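Local coordinates for protein HTH-type transcriptional regulator mcbR (Escherichia coli UMEA 3718-1, PDB 4P9F) that represses expression of McbA by binding to its promoter region as a GntR-family transcriptional regulator, which prevents colanic acid overproduction and matters for biofilm formation, at the interface of chains A and B. Residues are numbered along the deposited sequence; one frame, centred on the assembly and turned at random. Chains: chain A/B, HTH-type transcriptional regulator mcbR.

The interface of chains A and B. Residues chain A 75, 78-79, 82, 152, 155; chain B 144, 147-148.
B:Ile144, near the N-terminal start of helix 143-156, inserts its side chain between helices 73-95 and 143-156 of chain A, which buries 107 Å² of its surface, more than for any other residue of this patch. The patch belongs to a two-fold symmetric homodimer interface of the FCD region, so each contact has a twin; such dimerisation probably pairs the two DNA-binding domains. A branched aliphatic residue suits the place because its two arms serve different neighbours. The longer arm ends with CD1 3.8 Å from A:Ile79 CG1, while the methyl CG2 lies 3.9 Å from A:Ile82 CD1, the two isoleucines meeting at about a right angle. CG2 is the branch anti to the backbone N and CG1 the one beside it (chi1 -59°), which sends the arms to these two positions on helix 73-95; A:Leu152 CD2, on helix 143-156, is looser. A:Glu78 closes this tight part: its extended chain carries OE2 to 2.7 Å from B:Ile144 N, a hydrogen bond on the syn side of the carboxylate but bent, 120° at the hydrogen. The carboxylate thus accepts a first-turn amide and would probably interact favourably with the helix dipole.

Across the other flank of B:Ile144 the contact turns polar, and B:Glu147 has a mere 8 Å² hidden. The folded chain of A:Arg155 swings its guanidinium end-on to this carboxylate in a two-pronged salt bridge, the flat groups 19° apart. Arginine suits the position because NH1 and NH2 can each hold one oxygen, while NH2 also passes 3.6 Å from B:Ile144 CG1. With an alanine at A:Arg155, the B:Glu147 carboxylate is likely to lose its charged mate, and B:Ile144 cover on that flank. Beside the salt bridge, the selenomethionine methyl CE of B:Met148 stands 4.1 Å from A:Arg155 NH1, a nitrogen hydrogen-bonded at 2.9 Å to B:Glu147 OE1.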
loop_
_atom_site.group_PDB
_atom_site.type_symbol
_atom_site.label_atom_id
_atom_site.label_comp_id
_atom_site.label_asym_id
_atom_site.label_seq_id
_atom_site.Cartn_x
_atom_site.Cartn_y
_atom_site.Cartn_z
ATOM N N GLN A 75 -6.922 12.419 7.597
ATOM C CA GLN A 75 -6.295 11.580 6.575
ATOM C C GLN A 75 -4.791 11.456 6.813
ATOM O O GLN A 75 -4.219 10.366 6.665
ATOM C CB GLN A 75 -6.562 12.122 5.170
ATOM C CG GLN A 75 -8.015 11.983 4.716
ATOM C CD GLN A 75 -8.950 12.929 5.464
ATOM O OE1 GLN A 75 -8.669 14.123 5.585
ATOM N NE2 GLN A 75 -10.051 12.391 5.992
ATOM N N GLU A 78 -4.229 8.926 9.573
ATOM C CA GLU A 78 -4.329 7.537 9.115
ATOM C C GLU A 78 -3.106 7.078 8.321
ATOM O O GLU A 78 -2.568 5.984 8.551
ATOM C CB GLU A 78 -5.594 7.342 8.286
ATOM C CG GLU A 78 -5.705 5.921 7.746
ATOM C CD GLU A 78 -6.976 5.687 6.940
ATOM O OE1 GLU A 78 -7.768 6.636 6.761
ATOM O OE2 GLU A 78 -7.171 4.545 6.485
ATOM N N ILE A 79 -2.678 7.907 7.374
ATOM C CA ILE A 79 -1.490 7.621 6.569
ATOM C C ILE A 79 -0.255 7.459 7.456
ATOM O O ILE A 79 0.563 6.559 7.239
ATOM C CB ILE A 79 -1.232 8.740 5.538
ATOM C CG1 ILE A 79 -2.354 8.743 4.494
ATOM C CG2 ILE A 79 0.148 8.572 4.874
ATOM C CD1 ILE A 79 -2.362 9.970 3.583
ATOM N N ILE A 82 -0.379 4.114 9.396
ATOM C CA ILE A 82 -0.046 3.001 8.520
ATOM C C ILE A 82 1.453 2.969 8.228
ATOM O O ILE A 82 2.108 1.943 8.389
ATOM C CB ILE A 82 -0.818 3.062 7.180
ATOM C CG1 ILE A 82 -2.336 3.047 7.418
ATOM C CG2 ILE A 82 -0.420 1.873 6.289
ATOM C CD1 ILE A 82 -3.165 3.395 6.177
ATOM N N LEU A 152 2.325 5.586 0.103
ATOM C CA LEU A 152 1.790 6.366 1.220
ATOM C C LEU A 152 2.412 7.771 1.270
ATOM O O LEU A 152 1.744 8.736 1.629
ATOM C CB LEU A 152 2.004 5.604 2.524
ATOM C CG LEU A 152 1.123 4.342 2.632
ATOM C CD1 LEU A 152 1.593 3.404 3.761
ATOM C CD2 LEU A 152 -0.355 4.734 2.858
ATOM N N ARG A 155 0.452 9.798 -1.107
ATOM C CA ARG A 155 -0.853 10.147 -0.531
ATOM C C ARG A 155 -0.729 11.314 0.473
ATOM O O ARG A 155 -1.543 12.218 0.482
ATOM C CB ARG A 155 -1.469 8.915 0.164
ATOM C CG ARG A 155 -1.868 7.796 -0.786
ATOM C CD ARG A 155 -3.002 8.186 -1.706
ATOM N NE ARG A 155 -4.330 8.214 -1.078
ATOM C CZ ARG A 155 -5.072 7.115 -0.900
ATOM N NH1 ARG A 155 -4.583 5.929 -1.241
ATOM N NH2 ARG A 155 -6.282 7.188 -0.379
ATOM N N ILE B 144 -8.080 4.011 3.985
ATOM C CA ILE B 144 -6.780 3.894 3.314
ATOM C C ILE B 144 -6.070 2.596 3.716
ATOM O O ILE B 144 -5.443 1.951 2.880
ATOM C CB ILE B 144 -5.869 5.108 3.615
ATOM C CG1 ILE B 144 -6.571 6.401 3.153
ATOM C CG2 ILE B 144 -4.518 4.939 2.888
ATOM C CD1 ILE B 144 -5.799 7.678 3.437
ATOM N N GLU B 147 -7.707 -0.029 1.716
ATOM C CA GLU B 147 -7.189 0.015 0.351
ATOM C C GLU B 147 -5.893 -0.796 0.279
ATOM O O GLU B 147 -5.695 -1.613 -0.619
ATOM C CB GLU B 147 -6.870 1.451 -0.102
ATOM C CG GLU B 147 -8.033 2.370 -0.421
ATOM C CD GLU B 147 -7.527 3.747 -0.842
ATOM O OE1 GLU B 147 -6.564 3.817 -1.653
ATOM O OE2 GLU B 147 -8.069 4.752 -0.343
HETATM N N MSE B 148 -5.000 -0.547 1.234
HETATM C CA MSE B 148 -3.708 -1.227 1.227
HETATM C C MSE B 148 -3.890 -2.744 1.337
HETATM O O MSE B 148 -3.220 -3.504 0.643
HETATM C CB MSE B 148 -2.809 -0.714 2.362
HETATM C CG MSE B 148 -2.432 0.795 2.292
HETATM SE SE MSE B 148 -1.593 1.290 0.571
HETATM C CE MSE B 148 -3.125 2.184 -0.243
#